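Local structure of putative PAS/PAC sensor protein (Nakamurella multipartita DSM 44233, 6HMJ) at residues His51-Arg57 against Asn77-Leu81. The protein is a blue-light receptor that carries a flavin mononucleotide chromophore in a light-oxygen-voltage domain and mediates RNA binding and translational regulation. Numbering follows the deposited sequence.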
ATOM      1  N   HIS A  51     -56.944   8.592  12.186  1.00 75.30           N
ATOM      2  CA  HIS A  51     -55.681   8.182  11.584  1.00 75.75           C
ATOM      3  C   HIS A  51     -54.510   8.245  12.558  1.00 76.77           C
ATOM      4  O   HIS A  51     -53.379   7.950  12.161  1.00 77.87           O
ATOM      5  CB  HIS A  51     -55.371   9.046  10.358  1.00 73.79           C
ATOM      6  CG  HIS A  51     -56.337   8.862   9.230  1.00 76.19           C
ATOM      7  ND1 HIS A  51     -57.365   9.744   8.978  1.00 76.34           N
ATOM      8  CD2 HIS A  51     -56.432   7.894   8.289  1.00 76.75           C
ATOM      9  CE1 HIS A  51     -58.051   9.329   7.928  1.00 77.89           C
ATOM     10  NE2 HIS A  51     -57.506   8.208   7.491  1.00 77.31           N
ATOM     11  N   LEU A  52     -54.749   8.631  13.807  1.00 76.86           N
ATOM     12  CA  LEU A  52     -53.746   8.511  14.854  1.00 77.83           C
ATOM     13  C   LEU A  52     -53.912   7.178  15.576  1.00 79.39           C
ATOM     14  O   LEU A  52     -54.966   6.538  15.520  1.00 80.62           O
ATOM     15  CB  LEU A  52     -53.835   9.660  15.859  1.00 79.51           C
ATOM     16  CG  LEU A  52     -53.243  11.015  15.460  1.00 78.75           C
ATOM     17  CD1 LEU A  52     -53.838  11.566  14.180  1.00 78.02           C
ATOM     18  CD2 LEU A  52     -53.433  12.003  16.601  1.00 79.69           C
ATOM     19  N   HIS A  53     -52.862   6.772  16.265  1.00 79.33           N
ATOM     20  CA  HIS A  53     -52.949   5.538  17.030  1.00 79.71           C
ATOM     21  C   HIS A  53     -53.773   5.777  18.294  1.00 81.28           C
ATOM     22  O   HIS A  53     -53.673   6.846  18.902  1.00 81.32           O
ATOM     23  CB  HIS A  53     -51.556   5.032  17.399  1.00 77.16           C
ATOM     24  CG  HIS A  53     -51.553   3.655  17.984  1.00 80.39           C
ATOM     25  ND1 HIS A  53     -51.615   3.419  19.341  1.00 81.93           N
ATOM     26  CD2 HIS A  53     -51.506   2.437  17.393  1.00 79.87           C
ATOM     27  CE1 HIS A  53     -51.602   2.118  19.560  1.00 86.13           C
ATOM     28  NE2 HIS A  53     -51.536   1.499  18.396  1.00 83.95           N
ATOM     29  N   PRO A  54     -54.614   4.809  18.699  1.00 83.68           N
ATOM     30  CA  PRO A  54     -55.416   4.986  19.918  1.00 86.26           C
ATOM     31  C   PRO A  54     -54.658   5.623  21.072  1.00 87.08           C
ATOM     32  O   PRO A  54     -55.222   6.428  21.820  1.00 88.88           O
ATOM     33  CB  PRO A  54     -55.836   3.549  20.252  1.00 90.29           C
ATOM     34  CG  PRO A  54     -55.985   2.905  18.915  1.00 89.25           C
ATOM     35  CD  PRO A  54     -54.961   3.557  17.998  1.00 85.19           C
ATOM     36  N   ASP A  55     -53.376   5.276  21.223  1.00 87.11           N
ATOM     37  CA  ASP A  55     -52.595   5.761  22.355  1.00 86.59           C
ATOM     38  C   ASP A  55     -52.222   7.233  22.224  1.00 82.38           C
ATOM     39  O   ASP A  55     -51.907   7.868  23.238  1.00 83.23           O
ATOM     40  CB  ASP A  55     -51.332   4.914  22.515  1.00 87.39           C
ATOM     41  CG  ASP A  55     -51.635   3.431  22.642  1.00 91.01           C
ATOM     42  OD1 ASP A  55     -52.770   3.086  23.035  1.00 93.54           O
ATOM     43  OD2 ASP A  55     -50.738   2.611  22.355  1.00 92.47           O
ATOM     44  N   ASP A  56     -52.250   7.791  21.011  1.00 77.31           N
ATOM     45  CA  ASP A  56     -51.934   9.200  20.820  1.00 77.33           C
ATOM     46  C   ASP A  56     -53.154  10.105  20.939  1.00 78.73           C
ATOM     47  O   ASP A  56     -52.993  11.315  21.127  1.00 79.06           O
ATOM     48  CB  ASP A  56     -51.309   9.432  19.437  1.00 74.94           C
ATOM     49  CG  ASP A  56     -50.220   8.430  19.101  1.00 76.01           C
ATOM     50  OD1 ASP A  56     -49.368   8.148  19.970  1.00 78.49           O
ATOM     51  OD2 ASP A  56     -50.211   7.931  17.954  1.00 73.77           O
ATOM     52  N   ARG A  57     -54.363   9.547  20.842  1.00 80.38           N
ATOM     53  CA  ARG A  57     -55.555  10.379  20.713  1.00 78.71           C
ATOM     54  C   ARG A  57     -55.757  11.257  21.943  1.00 82.13           C
ATOM     55  O   ARG A  57     -56.101  12.439  21.823  1.00 81.73           O
ATOM     56  CB  ARG A  57     -56.779   9.494  20.478  1.00 79.05           C
ATOM     57  CG  ARG A  57     -56.975   9.112  19.019  1.00 74.93           C
ATOM     58  CD  ARG A  57     -57.777   7.827  18.888  1.00 76.79           C
ATOM     59  NE  ARG A  57     -57.694   7.256  17.546  1.00 74.92           N
ATOM     60  CZ  ARG A  57     -58.124   6.039  17.222  1.00 76.48           C
ATOM     61  NH1 ARG A  57     -58.679   5.257  18.141  1.00 79.51           N
ATOM     62  NH2 ARG A  57     -57.998   5.602  15.976  1.00 74.32           N
ATOM     63  N   ASN A  77     -46.103  14.397  19.670  1.00 71.43           N
ATOM     64  CA  ASN A  77     -45.558  13.299  18.886  1.00 70.64           C
ATOM     65  C   ASN A  77     -46.565  12.158  18.835  1.00 70.40           C
ATOM     66  O   ASN A  77     -47.177  11.812  19.849  1.00 74.52           O
ATOM     67  CB  ASN A  77     -44.242  12.805  19.488  1.00 74.87           C
ATOM     68  CG  ASN A  77     -43.167  13.875  19.503  1.00 75.84           C
ATOM     69  OD1 ASN A  77     -43.227  14.845  18.749  1.00 74.00           O
ATOM     70  ND2 ASN A  77     -42.173  13.700  20.365  1.00 79.39           N
ATOM     71  N   HIS A  78     -46.726  11.569  17.655  1.00 67.92           N
ATOM     72  CA  HIS A  78     -47.735  10.538  17.450  1.00 67.17           C
ATOM     73  C   HIS A  78     -47.403   9.761  16.183  1.00 66.13           C
ATOM     74  O   HIS A  78     -46.363   9.974  15.552  1.00 68.07           O
ATOM     75  CB  HIS A  78     -49.132  11.153  17.359  1.00 64.01           C
ATOM     76  CG  HIS A  78     -49.311  12.062  16.183  1.00 61.46           C
ATOM     77  ND1 HIS A  78     -49.672  11.602  14.936  1.00 58.17           N
ATOM     78  CD2 HIS A  78     -49.170  13.403  16.063  1.00 58.64           C
ATOM     79  CE1 HIS A  78     -49.754  12.620  14.100  1.00 57.28           C
ATOM     80  NE2 HIS A  78     -49.452  13.725  14.758  1.00 56.32           N
ATOM     81  N   LEU A  79     -48.301   8.852  15.819  1.00 64.46           N
ATOM     82  CA  LEU A  79     -48.193   8.058  14.605  1.00 66.04           C
ATOM     83  C   LEU A  79     -49.300   8.434  13.624  1.00 67.43           C
ATOM     84  O   LEU A  79     -50.244   9.158  13.955  1.00 67.18           O
ATOM     85  CB  LEU A  79     -48.281   6.560  14.927  1.00 67.34           C
ATOM     86  CG  LEU A  79     -47.291   5.970  15.927  1.00 70.11           C
ATOM     87  CD1 LEU A  79     -47.546   4.478  16.087  1.00 72.00           C
ATOM     88  CD2 LEU A  79     -45.860   6.221  15.490  1.00 70.68           C
ATOM     89  N   LEU A  80     -49.162   7.938  12.396  1.00 69.80           N
ATOM     90  CA  LEU A  80     -50.208   8.041  11.385  1.00 71.06           C
ATOM     91  C   LEU A  80     -50.492   6.631  10.886  1.00 78.17           C
ATOM     92  O   LEU A  80     -49.580   5.940  10.421  1.00 77.90           O
ATOM     93  CB  LEU A  80     -49.790   8.960  10.234  1.00 67.59           C
ATOM     94  CG  LEU A  80     -49.732  10.459  10.546  1.00 64.26           C
ATOM     95  CD1 LEU A  80     -49.251  11.236   9.330  1.00 62.94           C
ATOM     96  CD2 LEU A  80     -51.077  10.992  11.012  1.00 63.25           C
ATOM     97  N   LEU A  81     -51.749   6.211  10.980  1.00 84.90           N
ATOM     98  CA  LEU A  81     -52.133   4.860  10.588  1.00 93.48           C
ATOM     99  C   LEU A  81     -52.293   4.752   9.077  1.00101.01           C
ATOM    100  O   LEU A  81     -52.951   5.589   8.450  1.00 99.01           O
ATOM    101  CB  LEU A  81     -53.425   4.461  11.296  1.00 93.21           C
ATOM    102  CG  LEU A  81     -53.372   4.657  12.815  1.00 93.47           C
ATOM    103  CD1 LEU A  81     -54.717   4.350  13.449  1.00 94.14           C
ATOM    104  CD2 LEU A  81     -52.269   3.813  13.440  1.00 94.41           C
TER
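Leu-81 N donates to His-51 O at 2.7 Å, nearly straight at 168°, and Leu-79 N donates to Asp-56 OD2 (3.0 Å), reaching the carboxylate from above its plane. These bonds tie the turn before helix 54-70, and its first turn, to the edge of strand 74-82 that does not pair with 85-97. Leu-80 CA adds a CA-H...O contact to His-51 O. OD2 also accepts weakly from His-53 N, and His-53, the N-cap residue, forms a capping box with Asp-56; His-53 ND1 accepts from Asp-55 N, a capping bond. Asp-56 has CG anti to its carbonyl carbon (chi1 -47°), which lays the carboxylate across His-78 CB, CG to CB 3.4 Å. An alanine in its place would probably leave Leu-79 N without this acceptor and weaken the cap.

The His-78 imidazole is fixed by two hydrogen bonds: ND1 to Leu-79 O (2.7 Å), in the ring plane, and NE2 with Thr-92 OG1 of strand 85-97. Over one ring face lies Leu-52 CD2, a CH-pi contact 4.2 Å from the centroid. Leu-52 CD1 also meets Leu-80 CD2, at that ring's edge, whereas Leu-81 CD2 packs against His-53 CA.

Within this chain, strand 74-82 is outermost in the N-terminal PAS domain's antiparallel sheet. Arg-116 NH2 of the second subunit hydrogen-bonds His-78 O, Trp-60 meets His-78 edge-to-face, and Leu-80 reaches Val-33 of helix 28-34.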